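Local coordinates for CELL WALL surface anchor family protein (Streptococcus pneumoniae, PDB 2Y1V) that forms the shaft of the pneumococcal pilus as its major pilin, a multidomain structural subunit that assembles into fibres, at residues A[165-170]-A[412-417]; A[289-294]-A[304-309]; A[189-194]-A[275-280]. All coordinates share one frame; numbering follows the deposited sequence.

In the fold
Contacts 1 and 3 meet in one sheet, where strands 149-167 and 191-200 are neighbours. Their centres lie about 12 Å apart, and Phe167 CE1 comes within 3.3 Å of Val192 CG1. Contact 2 lies about 14 Å from contact 1, centre to centre, and is tied to it by the covalent link between Lys165 and Asn290. The two contacts also share one nickel ion, bound by Glu413 and Asp291, and their strands 415-426 and 288-297 are neighbours in a sheet. Contacts 2 and 3 are about 17 Å apart between centres, and Tyr194 CE1 approaches Asn290 OD1 to 3.5 Å. A second nickel ion lies at the Asp280 end of contact 3.

Contact 1: A[165-170]-A[412-417]; sequences KDFKGK and TEPKVV. With NI (nickel (II) ion), chain D.
Lys165 packs its CD against Glu413 CG at 3.7 Å, yet it does not end in a free amine. Its NZ is bonded to CG of Asn290 in an intramolecular isopeptide link. CG stands anti to the backbone N (chi1 177°) and the rest of the chain is fully extended. This carries NZ past the flank of Glu413 to Asn290, where Asp213 OD2 also receives a hydrogen bond from it. The chain of Glu413 bends at chi2 and turns its carboxylate to a nickel ion. OE2 is 2.6 Å and OE1 2.8 Å from the nickel, so both oxygens face the metal. Val292 N donates to OE2. Other residues complete the site.

Further along, the two segments run in nearly the same direction, 24° apart, and meet through side chains. Pro414 lies over one face of the Phe167 ring. Its CB sits 3.8 Å from the ring centroid in a CH-pi contact. Val416 CG1 reaches Phe167 CZ obliquely, 3.5 Å away. Lys415 O lies at the ring edge, close to the ring plane. Asp166 folds OD1 back to accept a hydrogen bond from the backbone N of Phe167 at 2.9 Å, on the anti side of the carboxylate. Pro414 CG rests against the same oxygen at 3.8 Å, while OD2 forms a salt bridge with Arg177.

Strand 149-167 packs beside the residues leading into strand 415-426, while the isopeptide bond fastens it to strand 288-297. As an amide nitrogen, Lys165 NZ should carry no charge, so its nearness to Glu413 is not a charge pair. The carboxylate of Glu413 is instead engaged by the metal and a backbone N-H. The crosslink is expected to resist unfolding under pull, as isopeptide bonds do in other Gram-positive pilins.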
ATOM      1  N   LYS A 165       6.616  -4.833   5.460  1.00 41.15           N
ATOM      2  CA  LYS A 165       6.673  -3.400   5.740  1.00 39.95           C
ATOM      3  C   LYS A 165       6.315  -3.153   7.209  1.00 38.74           C
ATOM      4  O   LYS A 165       5.435  -3.808   7.743  1.00 37.78           O
ATOM      5  CB  LYS A 165       5.691  -2.636   4.859  1.00 38.85           C
ATOM      6  CG  LYS A 165       5.649  -1.141   5.156  1.00 39.09           C
ATOM      7  CD  LYS A 165       4.563  -0.442   4.357  1.00 45.67           C
ATOM      8  CE  LYS A 165       4.411   1.016   4.791  1.00 45.47           C
ATOM      9  NZ  LYS A 165       3.190   1.612   4.183  1.00 47.74           N
ATOM     10  N   ASP A 166       6.993  -2.210   7.851  1.00 38.10           N
ATOM     11  CA  ASP A 166       6.688  -1.880   9.240  1.00 38.32           C
ATOM     12  C   ASP A 166       7.333  -0.538   9.556  1.00 38.77           C
ATOM     13  O   ASP A 166       7.990   0.051   8.704  1.00 39.06           O
ATOM     14  CB  ASP A 166       7.225  -2.965  10.168  1.00 38.37           C
ATOM     15  CG  ASP A 166       6.356  -3.182  11.411  1.00 38.36           C
ATOM     16  OD1 ASP A 166       5.747  -2.233  11.940  1.00 39.41           O
ATOM     17  OD2 ASP A 166       6.297  -4.332  11.878  1.00 41.42           O
ATOM     18  N   PHE A 167       7.137  -0.036  10.764  1.00 40.06           N
ATOM     19  CA  PHE A 167       7.812   1.189  11.154  1.00 43.24           C
ATOM     20  C   PHE A 167       9.332   0.999  11.137  1.00 43.24           C
ATOM     21  O   PHE A 167       9.838  -0.104  11.357  1.00 41.79           O
ATOM     22  CB  PHE A 167       7.348   1.657  12.540  1.00 44.60           C
ATOM     23  CG  PHE A 167       5.879   1.990  12.609  1.00 48.11           C
ATOM     24  CD1 PHE A 167       5.334   2.967  11.789  1.00 46.11           C
ATOM     25  CD2 PHE A 167       5.044   1.319  13.490  1.00 50.65           C
ATOM     26  CE1 PHE A 167       3.992   3.277  11.856  1.00 48.58           C
ATOM     27  CE2 PHE A 167       3.704   1.621  13.558  1.00 47.21           C
ATOM     28  CZ  PHE A 167       3.177   2.608  12.737  1.00 47.90           C
ATOM     29  N   LYS A 168      10.045   2.089  10.861  1.00 44.11           N
ATOM     30  CA  LYS A 168      11.497   2.124  10.931  1.00 45.11           C
ATOM     31  C   LYS A 168      12.021   1.238  12.063  1.00 44.63           C
ATOM     32  O   LYS A 168      11.625   1.394  13.210  1.00 44.57           O
ATOM     33  CB  LYS A 168      11.957   3.563  11.161  1.00 46.77           C
ATOM     34  CG  LYS A 168      13.479   3.738  11.228  1.00 47.32           C
ATOM     35  CD  LYS A 168      13.850   5.197  11.465  1.00 51.93           C
ATOM     36  CE  LYS A 168      15.307   5.331  11.887  1.00 56.98           C
ATOM     37  NZ  LYS A 168      15.545   4.544  13.126  1.00 58.70           N
ATOM     38  N   GLY A 169      12.892   0.296  11.731  1.00 44.26           N
ATOM     39  CA  GLY A 169      13.480  -0.585  12.728  1.00 44.94           C
ATOM     40  C   GLY A 169      12.788  -1.914  12.956  1.00 47.23           C
ATOM     41  O   GLY A 169      13.428  -2.872  13.357  1.00 47.53           O
ATOM     42  N   LYS A 170      11.486  -1.991  12.669  1.00 49.39           N
ATOM     43  CA  LYS A 170      10.702  -3.168  13.019  1.00 49.30           C
ATOM     44  C   LYS A 170      10.457  -4.197  11.911  1.00 48.48           C
ATOM     45  O   LYS A 170       9.831  -5.237  12.159  1.00 47.98           O
ATOM     46  CB  LYS A 170       9.353  -2.741  13.606  1.00 51.27           C
ATOM     47  CG  LYS A 170       9.372  -2.378  15.088  1.00 53.56           C
ATOM     48  CD  LYS A 170       9.417  -0.874  15.313  1.00 58.93           C
ATOM     49  CE  LYS A 170       8.591  -0.478  16.547  1.00 58.10           C
ATOM     50  NZ  LYS A 170       8.696   0.983  16.843  1.00 50.67           N
ATOM     51  N   THR A 412       1.382  -6.975   5.192  1.00 44.47           N
ATOM     52  CA  THR A 412       0.492  -6.256   6.065  1.00 43.38           C
ATOM     53  C   THR A 412       1.186  -4.949   6.470  1.00 43.38           C
ATOM     54  O   THR A 412       2.423  -4.844   6.437  1.00 42.84           O
ATOM     55  CB  THR A 412       0.168  -7.108   7.299  1.00 45.10           C
ATOM     56  OG1 THR A 412       1.393  -7.524   7.914  1.00 41.29           O
ATOM     57  CG2 THR A 412      -0.629  -8.359   6.885  1.00 44.69           C
ATOM     58  N   GLU A 413       0.390  -3.951   6.832  1.00 41.39           N
ATOM     59  CA  GLU A 413       0.911  -2.650   7.239  1.00 41.55           C
ATOM     60  C   GLU A 413       0.528  -2.325   8.685  1.00 41.37           C
ATOM     61  O   GLU A 413      -0.463  -2.832   9.197  1.00 44.06           O
ATOM     62  CB  GLU A 413       0.365  -1.547   6.318  1.00 41.23           C
ATOM     63  CG  GLU A 413       1.066  -1.426   4.974  1.00 35.92           C
ATOM     64  CD  GLU A 413       0.638  -2.471   3.961  1.00 35.46           C
ATOM     65  OE1 GLU A 413      -0.480  -3.033   4.078  1.00 35.59           O
ATOM     66  OE2 GLU A 413       1.422  -2.714   3.021  1.00 35.72           O
ATOM     67  N   PRO A 414       1.315  -1.475   9.345  1.00 40.83           N
ATOM     68  CA  PRO A 414       0.954  -0.955  10.672  1.00 40.12           C
ATOM     69  C   PRO A 414      -0.100   0.161  10.581  1.00 38.96           C
ATOM     70  O   PRO A 414      -0.483   0.538   9.478  1.00 40.24           O
ATOM     71  CB  PRO A 414       2.291  -0.427  11.215  1.00 40.24           C
ATOM     72  CG  PRO A 414       3.152  -0.177  10.013  1.00 36.81           C
ATOM     73  CD  PRO A 414       2.723  -1.200   8.995  1.00 41.78           C
ATOM     74  N   LYS A 415      -0.595   0.658  11.714  1.00 36.98           N
ATOM     75  CA  LYS A 415      -1.584   1.745  11.706  1.00 35.56           C
ATOM     76  C   LYS A 415      -1.238   2.789  12.759  1.00 37.11           C
ATOM     77  O   LYS A 415      -0.459   2.537  13.673  1.00 39.23           O
ATOM     78  CB  LYS A 415      -3.012   1.221  11.946  1.00 37.90           C
ATOM     79  CG  LYS A 415      -3.422  -0.047  11.166  1.00 33.02           C
ATOM     80  CD  LYS A 415      -4.013   0.276   9.807  1.00 38.92           C
ATOM     81  CE  LYS A 415      -4.360  -0.981   9.026  1.00 31.74           C
ATOM     82  NZ  LYS A 415      -3.300  -1.497   8.110  1.00 33.59           N
ATOM     83  N   VAL A 416      -1.790   3.981  12.625  1.00 37.26           N
ATOM     84  CA  VAL A 416      -1.528   5.025  13.597  1.00 35.38           C
ATOM     85  C   VAL A 416      -2.808   5.795  13.805  1.00 35.60           C
ATOM     86  O   VAL A 416      -3.644   5.860  12.917  1.00 37.06           O
ATOM     87  CB  VAL A 416      -0.404   5.986  13.146  1.00 37.20           C
ATOM     88  CG1 VAL A 416       0.893   5.227  12.952  1.00 36.32           C
ATOM     89  CG2 VAL A 416      -0.801   6.732  11.881  1.00 31.27           C
ATOM     90  N   VAL A 417      -2.955   6.400  14.971  1.00 36.66           N
ATOM     91  CA  VAL A 417      -4.238   6.920  15.350  1.00 36.25           C
ATOM     92  C   VAL A 417      -4.097   8.012  16.379  1.00 37.45           C
ATOM     93  O   VAL A 417      -3.254   7.929  17.263  1.00 40.56           O
ATOM     94  CB  VAL A 417      -5.111   5.756  15.896  1.00 36.38           C
ATOM     95  CG1 VAL A 417      -4.735   5.434  17.317  1.00 36.84           C
ATOM     96  CG2 VAL A 417      -6.591   6.075  15.772  1.00 34.69           C
TER
HETATM   97 NI    NI D 800      -0.078  -4.243   1.597  1.00 62.45          NI

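Contact 2: A[289-294]-A[304-309]; sequences SNDVTF and NTPKPN. With NI (nickel (II) ion), chain D.
The backbones of 289-294 and 304-309 come nearest at Thr293 and Thr305, whose CA atoms are 5.1 Å apart. Both side chains point across the gap, and their hydroxyls meet. The OG1 atoms of Thr293 and Thr305 are modelled only 2.4 Å apart, so the exact length of this hydrogen bond is doubtful. Thr305 OG1 also comes within 3.2 Å of Asp291 O.

Asp291 forms the second part of the contact. A chi1 of -178° sets its carboxylate trans to the backbone N and brings it to the metal, with its two oxygens put to different uses. OD1 binds the nickel ion at 2.2 Å. OD2 packs against Pro306 CG, whose ring crosses the aspartate at about a right angle. A water donates to Asp291 OD2 and, at 3.0 Å, to Pro306 O, and so bridges the segments. Lys374 forms a salt bridge with OD2 from outside. On the loop itself, Lys307 NZ donates to Thr305 O at 2.9 Å. Lys307 NZ also forms a hydrogen bond to Tyr387 O, and the Asn304 amide hydrogen-bonds to Asp386 and to the backbone N of Tyr387.

The loop that leaves strand 288-297 for strand 317-325 therefore doubles back over that strand. Asp291 belongs to a nickel site completed by Asp410 OD1, Pro411 O and Glu413, a carboxylate-rich metal site between strand 288-297 and the approach to strand 415-426.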
ATOM      1  N   SER A 289      -3.349   4.496   7.403  1.00 40.88           N
ATOM      2  CA  SER A 289      -2.470   3.395   7.022  1.00 40.89           C
ATOM      3  C   SER A 289      -1.779   3.613   5.699  1.00 40.54           C
ATOM      4  O   SER A 289      -2.268   4.337   4.847  1.00 43.69           O
ATOM      5  CB  SER A 289      -3.259   2.083   6.955  1.00 41.25           C
ATOM      6  OG  SER A 289      -2.417   0.990   6.634  1.00 39.45           O
ATOM      7  N   ASN A 290      -0.624   2.995   5.533  1.00 41.44           N
ATOM      8  CA  ASN A 290      -0.014   2.909   4.224  1.00 40.06           C
ATOM      9  C   ASN A 290      -0.418   1.543   3.658  1.00 41.09           C
ATOM     10  O   ASN A 290      -1.184   0.813   4.301  1.00 38.66           O
ATOM     11  CB  ASN A 290       1.501   3.117   4.320  1.00 41.75           C
ATOM     12  CG  ASN A 290       2.227   1.976   5.022  1.00 41.30           C
ATOM     13  OD1 ASN A 290       1.921   1.595   6.146  1.00 44.73           O
ATOM     14  N   ASP A 291       0.027   1.210   2.451  1.00 39.54           N
ATOM     15  CA  ASP A 291      -0.275  -0.099   1.876  1.00 38.02           C
ATOM     16  C   ASP A 291       0.620  -0.372   0.696  1.00 35.85           C
ATOM     17  O   ASP A 291       0.425   0.184  -0.385  1.00 37.64           O
ATOM     18  CB  ASP A 291      -1.740  -0.207   1.417  1.00 39.70           C
ATOM     19  CG  ASP A 291      -2.090  -1.611   0.850  1.00 42.06           C
ATOM     20  OD1 ASP A 291      -1.269  -2.549   0.994  1.00 37.01           O
ATOM     21  OD2 ASP A 291      -3.189  -1.780   0.254  1.00 44.47           O
ATOM     22  N   VAL A 292       1.564  -1.271   0.887  1.00 32.68           N
ATOM     23  CA  VAL A 292       2.541  -1.559  -0.142  1.00 32.23           C
ATOM     24  C   VAL A 292       2.251  -2.846  -0.885  1.00 30.24           C
ATOM     25  O   VAL A 292       1.702  -3.767  -0.312  1.00 30.44           O
ATOM     26  CB  VAL A 292       3.937  -1.676   0.481  1.00 30.50           C
ATOM     27  CG1 VAL A 292       4.956  -2.146  -0.551  1.00 26.91           C
ATOM     28  CG2 VAL A 292       4.331  -0.351   1.079  1.00 33.62           C
ATOM     29  N   THR A 293       2.636  -2.895  -2.160  1.00 29.57           N
ATOM     30  CA  THR A 293       2.636  -4.140  -2.915  1.00 31.51           C
ATOM     31  C   THR A 293       3.938  -4.282  -3.662  1.00 32.58           C
ATOM     32  O   THR A 293       4.526  -3.296  -4.100  1.00 33.62           O
ATOM     33  CB  THR A 293       1.449  -4.234  -3.903  1.00 31.90           C
ATOM     34  OG1 THR A 293       0.264  -3.785  -3.244  1.00 27.08           O
ATOM     35  CG2 THR A 293       1.234  -5.684  -4.351  1.00 35.22           C
ATOM     36  N   PHE A 294       4.406  -5.513  -3.799  1.00 35.30           N
ATOM     37  CA  PHE A 294       5.634  -5.758  -4.551  1.00 35.41           C
ATOM     38  C   PHE A 294       5.264  -6.623  -5.722  1.00 33.99           C
ATOM     39  O   PHE A 294       4.758  -7.731  -5.554  1.00 35.64           O
ATOM     40  CB  PHE A 294       6.693  -6.467  -3.696  1.00 34.33           C
ATOM     41  CG  PHE A 294       7.932  -6.859  -4.463  1.00 33.18           C
ATOM     42  CD1 PHE A 294       8.848  -5.898  -4.861  1.00 27.11           C
ATOM     43  CD2 PHE A 294       8.188  -8.190  -4.767  1.00 32.51           C
ATOM     44  CE1 PHE A 294      10.002  -6.251  -5.562  1.00 35.57           C
ATOM     45  CE2 PHE A 294       9.346  -8.558  -5.470  1.00 37.55           C
ATOM     46  CZ  PHE A 294      10.259  -7.585  -5.866  1.00 30.43           C
ATOM     47  N   ASN A 304       0.259  -3.291  -9.563  1.00 39.82           N
ATOM     48  CA  ASN A 304       0.660  -2.234  -8.647  1.00 37.85           C
ATOM     49  C   ASN A 304      -0.230  -2.374  -7.441  1.00 37.21           C
ATOM     50  O   ASN A 304      -0.854  -3.401  -7.270  1.00 39.20           O
ATOM     51  CB  ASN A 304       0.515  -0.849  -9.286  1.00 38.17           C
ATOM     52  CG  ASN A 304      -0.849  -0.639  -9.969  1.00 39.12           C
ATOM     53  OD1 ASN A 304      -1.888  -1.098  -9.491  1.00 38.14           O
ATOM     54  ND2 ASN A 304      -0.839   0.083 -11.081  1.00 36.52           N
ATOM     55  N   THR A 305      -0.320  -1.354  -6.613  1.00 37.36           N
ATOM     56  CA  THR A 305      -1.012  -1.511  -5.342  1.00 37.37           C
ATOM     57  C   THR A 305      -2.358  -0.818  -5.383  1.00 38.40           C
ATOM     58  O   THR A 305      -2.541   0.106  -6.157  1.00 40.14           O
ATOM     59  CB  THR A 305      -0.165  -0.921  -4.200  1.00 37.38           C
ATOM     60  OG1 THR A 305      -0.540  -1.517  -2.950  1.00 36.23           O
ATOM     61  CG2 THR A 305      -0.315   0.592  -4.147  1.00 36.10           C
ATOM     62  N   PRO A 306      -3.317  -1.275  -4.563  1.00 39.56           N
ATOM     63  CA  PRO A 306      -4.632  -0.646  -4.610  1.00 39.82           C
ATOM     64  C   PRO A 306      -4.628   0.823  -4.203  1.00 41.06           C
ATOM     65  O   PRO A 306      -3.762   1.262  -3.440  1.00 42.25           O
ATOM     66  CB  PRO A 306      -5.466  -1.452  -3.616  1.00 40.19           C
ATOM     67  CG  PRO A 306      -4.603  -2.554  -3.106  1.00 40.91           C
ATOM     68  CD  PRO A 306      -3.321  -2.566  -3.850  1.00 39.74           C
ATOM     69  N   LYS A 307      -5.600   1.570  -4.719  1.00 40.19           N
ATOM     70  CA  LYS A 307      -5.799   2.954  -4.334  1.00 40.09           C
ATOM     71  C   LYS A 307      -7.074   3.064  -3.496  1.00 40.61           C
ATOM     72  O   LYS A 307      -8.177   2.883  -4.009  1.00 40.22           O
ATOM     73  CB  LYS A 307      -5.934   3.847  -5.575  1.00 39.76           C
ATOM     74  CG  LYS A 307      -4.643   4.140  -6.333  1.00 39.86           C
ATOM     75  CD  LYS A 307      -4.144   2.959  -7.146  1.00 42.64           C
ATOM     76  CE  LYS A 307      -2.623   3.034  -7.328  1.00 36.86           C
ATOM     77  NZ  LYS A 307      -2.088   2.042  -8.301  1.00 33.80           N
ATOM     78  N   PRO A 308      -6.932   3.408  -2.217  1.00 40.17           N
ATOM     79  CA  PRO A 308      -8.109   3.604  -1.393  1.00 40.63           C
ATOM     80  C   PRO A 308      -9.022   4.662  -1.981  1.00 39.87           C
ATOM     81  O   PRO A 308      -8.567   5.569  -2.665  1.00 41.47           O
ATOM     82  CB  PRO A 308      -7.540   4.121  -0.069  1.00 40.31           C
ATOM     83  CG  PRO A 308      -6.095   3.781  -0.100  1.00 43.44           C
ATOM     84  CD  PRO A 308      -5.699   3.823  -1.534  1.00 41.96           C
ATOM     85  N   ASN A 309     -10.304   4.550  -1.696  1.00 39.18           N
ATOM     86  CA  ASN A 309     -11.251   5.558  -2.108  1.00 40.08           C
ATOM     87  C   ASN A 309     -12.450   5.579  -1.171  1.00 40.67           C
ATOM     88  O   ASN A 309     -12.649   4.656  -0.394  1.00 41.07           O
ATOM     89  CB  ASN A 309     -11.701   5.337  -3.552  1.00 38.57           C
ATOM     90  CG  ASN A 309     -12.429   6.526  -4.099  1.00 39.63           C
ATOM     91  OD1 ASN A 309     -12.510   7.542  -3.425  1.00 40.34           O
ATOM     92  ND2 ASN A 309     -12.973   6.416  -5.317  1.00 37.51           N
TER
HETATM   93 NI    NI D 800      -0.078  -4.243   1.597  1.00 62.45          NI
HETATM   94  O   HOH W   1      -4.236   0.243  -0.681  1.00 35.44           O

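Contact 3: A[189-194]-A[275-280]; sequences GDVVEY and SATLND. With NI (nickel (II) ion), chain E.
Ser275, Leu278 and Ala276 bury the most surface where strands 191-194 and 275-278 pair antiparallel, their axes 151° apart. Ala276 is the hydrogen-bonded partner of Val192. Val192 N donates to Ala276 O at 2.6 Å, and Ala276 N donates back to Val192 O at 2.8 Å, less straight at 148°. The methyl of Ala276 lies at the edge of the Tyr194 ring, with CB 4.0 Å from CE2, while Val192 CG1 covers part of one ring face.

Ser275 sits on the other face of the sheet, opposite Glu193 in a non-hydrogen-bonded pair. Its OG touches Val191 CG1 at 3.5 Å and hydrogen-bonds to Asn222 ND2. Thr277, paired with Val191 on the same face, hydrogen-bonds through OG1 to Asn222 OD1.

Leu278 faces two consecutive residues in a G1 beta bulge. Leu278 N donates to Asp190 O at 2.9 Å. Gly189 N reaches Leu278 O at 2.7 Å and is nearly straight (172°). The backbone angles of Gly189 by themselves call for glycine. The leucine side chain touches His186, Glu288 and Val416. Two residues on, Asp280 OD2 binds a second nickel ion at 2.3 Å, together with a water, Glu461 and Ala508.

All polar bonding between the strands is main-chain, and the side chains add packing. The serine and threonine hydroxyls are spent on one amide, Asn222 of the adjoining strand 219-230.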
ATOM      1  N   GLY A 189       0.882  16.024  13.093  1.00 45.47           N
ATOM      2  CA  GLY A 189       2.205  16.605  12.840  1.00 43.89           C
ATOM      3  C   GLY A 189       3.356  15.639  13.037  1.00 44.40           C
ATOM      4  O   GLY A 189       4.495  15.919  12.643  1.00 45.81           O
ATOM      5  N   ASP A 190       3.079  14.509  13.669  1.00 44.69           N
ATOM      6  CA  ASP A 190       4.081  13.461  13.802  1.00 45.00           C
ATOM      7  C   ASP A 190       4.520  12.969  12.443  1.00 45.50           C
ATOM      8  O   ASP A 190       3.707  12.818  11.518  1.00 45.67           O
ATOM      9  CB  ASP A 190       3.557  12.283  14.620  1.00 45.06           C
ATOM     10  CG  ASP A 190       3.705  12.508  16.115  1.00 50.48           C
ATOM     11  OD1 ASP A 190       4.434  13.449  16.496  1.00 50.70           O
ATOM     12  OD2 ASP A 190       3.106  11.744  16.901  1.00 53.81           O
ATOM     13  N   VAL A 191       5.815  12.710  12.332  1.00 45.71           N
ATOM     14  CA  VAL A 191       6.356  12.136  11.117  1.00 45.70           C
ATOM     15  C   VAL A 191       6.507  10.635  11.336  1.00 45.49           C
ATOM     16  O   VAL A 191       7.195  10.200  12.255  1.00 45.24           O
ATOM     17  CB  VAL A 191       7.694  12.796  10.732  1.00 46.00           C
ATOM     18  CG1 VAL A 191       8.388  11.980   9.668  1.00 47.49           C
ATOM     19  CG2 VAL A 191       7.458  14.239  10.258  1.00 40.30           C
ATOM     20  N   VAL A 192       5.828   9.847  10.509  1.00 44.80           N
ATOM     21  CA  VAL A 192       5.901   8.404  10.618  1.00 44.06           C
ATOM     22  C   VAL A 192       6.971   7.884   9.685  1.00 43.66           C
ATOM     23  O   VAL A 192       6.987   8.218   8.514  1.00 42.91           O
ATOM     24  CB  VAL A 192       4.575   7.740  10.238  1.00 45.69           C
ATOM     25  CG1 VAL A 192       4.684   6.241  10.476  1.00 49.58           C
ATOM     26  CG2 VAL A 192       3.411   8.344  11.029  1.00 41.84           C
ATOM     27  N   GLU A 193       7.874   7.073  10.213  1.00 45.09           N
ATOM     28  CA  GLU A 193       8.988   6.558   9.434  1.00 45.10           C
ATOM     29  C   GLU A 193       8.802   5.078   9.177  1.00 44.57           C
ATOM     30  O   GLU A 193       8.660   4.282  10.111  1.00 43.67           O
ATOM     31  CB  GLU A 193      10.302   6.822  10.162  1.00 46.24           C
ATOM     32  CG  GLU A 193      10.708   8.296  10.082  1.00 51.49           C
ATOM     33  CD  GLU A 193      12.107   8.584  10.592  1.00 58.70           C
ATOM     34  OE1 GLU A 193      12.474   8.113  11.703  1.00 54.78           O
ATOM     35  OE2 GLU A 193      12.830   9.319   9.882  1.00 65.94           O
ATOM     36  N   TYR A 194       8.787   4.718   7.898  1.00 42.62           N
ATOM     37  CA  TYR A 194       8.478   3.361   7.499  1.00 40.60           C
ATOM     38  C   TYR A 194       9.693   2.679   6.889  1.00 40.06           C
ATOM     39  O   TYR A 194      10.627   3.323   6.419  1.00 39.33           O
ATOM     40  CB  TYR A 194       7.345   3.354   6.460  1.00 41.47           C
ATOM     41  CG  TYR A 194       6.000   3.894   6.906  1.00 37.57           C
ATOM     42  CD1 TYR A 194       5.152   3.144   7.717  1.00 40.80           C
ATOM     43  CD2 TYR A 194       5.565   5.132   6.476  1.00 40.97           C
ATOM     44  CE1 TYR A 194       3.914   3.628   8.102  1.00 43.91           C
ATOM     45  CE2 TYR A 194       4.336   5.628   6.846  1.00 43.61           C
ATOM     46  CZ  TYR A 194       3.514   4.875   7.653  1.00 45.57           C
ATOM     47  OH  TYR A 194       2.304   5.393   8.017  1.00 45.19           O
ATOM     48  N   SER A 275       9.219   8.457   4.859  1.00 35.81           N
ATOM     49  CA  SER A 275       8.324   8.891   5.923  1.00 34.92           C
ATOM     50  C   SER A 275       7.080   9.602   5.421  1.00 34.38           C
ATOM     51  O   SER A 275       6.966   9.961   4.251  1.00 31.34           O
ATOM     52  CB  SER A 275       9.058   9.807   6.897  1.00 35.42           C
ATOM     53  OG  SER A 275       9.170  11.101   6.334  1.00 38.72           O
ATOM     54  N   ALA A 276       6.162   9.839   6.349  1.00 36.82           N
ATOM     55  CA  ALA A 276       4.894  10.488   6.048  1.00 38.08           C
ATOM     56  C   ALA A 276       4.446  11.241   7.286  1.00 38.77           C
ATOM     57  O   ALA A 276       4.752  10.822   8.406  1.00 39.67           O
ATOM     58  CB  ALA A 276       3.856   9.451   5.656  1.00 35.52           C
ATOM     59  N   THR A 277       3.713  12.330   7.086  1.00 38.88           N
ATOM     60  CA  THR A 277       3.264  13.163   8.198  1.00 40.66           C
ATOM     61  C   THR A 277       1.771  12.973   8.437  1.00 41.13           C
ATOM     62  O   THR A 277       0.965  13.047   7.506  1.00 42.09           O
ATOM     63  CB  THR A 277       3.572  14.644   7.918  1.00 40.87           C
ATOM     64  OG1 THR A 277       4.862  14.738   7.295  1.00 40.94           O
ATOM     65  CG2 THR A 277       3.582  15.470   9.214  1.00 40.91           C
ATOM     66  N   LEU A 278       1.407  12.701   9.679  1.00 41.08           N
ATOM     67  CA  LEU A 278       0.005  12.558  10.063  1.00 40.00           C
ATOM     68  C   LEU A 278      -0.580  13.956  10.100  1.00 40.24           C
ATOM     69  O   LEU A 278      -0.203  14.768  10.933  1.00 39.70           O
ATOM     70  CB  LEU A 278      -0.088  11.891  11.439  1.00 40.01           C
ATOM     71  CG  LEU A 278      -1.386  11.549  12.163  1.00 40.28           C
ATOM     72  CD1 LEU A 278      -2.209  10.484  11.420  1.00 41.49           C
ATOM     73  CD2 LEU A 278      -1.054  11.072  13.565  1.00 41.63           C
ATOM     74  N   ASN A 279      -1.505  14.241   9.191  1.00 42.29           N
ATOM     75  CA  ASN A 279      -2.008  15.596   9.057  1.00 42.46           C
ATOM     76  C   ASN A 279      -3.392  15.865   9.633  1.00 43.19           C
ATOM     77  O   ASN A 279      -4.015  15.004  10.247  1.00 41.84           O
ATOM     78  CB  ASN A 279      -1.968  16.028   7.600  1.00 42.84           C
ATOM     79  CG  ASN A 279      -2.934  15.260   6.746  1.00 44.37           C
ATOM     80  OD1 ASN A 279      -3.973  14.799   7.214  1.00 42.99           O
ATOM     81  ND2 ASN A 279      -2.609  15.142   5.471  1.00 50.97           N
ATOM     82  N   ASP A 280      -3.856  17.087   9.402  1.00 44.10           N
ATOM     83  CA  ASP A 280      -5.074  17.618  10.008  1.00 44.50           C
ATOM     84  C   ASP A 280      -6.390  16.977   9.546  1.00 43.98           C
ATOM     85  O   ASP A 280      -7.464  17.364  10.028  1.00 44.70           O
ATOM     86  CB  ASP A 280      -5.124  19.126   9.774  1.00 42.83           C
ATOM     87  CG  ASP A 280      -5.014  19.485   8.303  1.00 48.34           C
ATOM     88  OD1 ASP A 280      -5.089  18.567   7.449  1.00 57.94           O
ATOM     89  OD2 ASP A 280      -4.850  20.683   7.990  1.00 48.38           O
TER
HETATM   90 NI    NI E 801      -3.724  22.701   7.647  1.00 78.26          NI
HETATM   91  O   HOH W   2      -2.007  21.532   6.109  1.00 50.58           O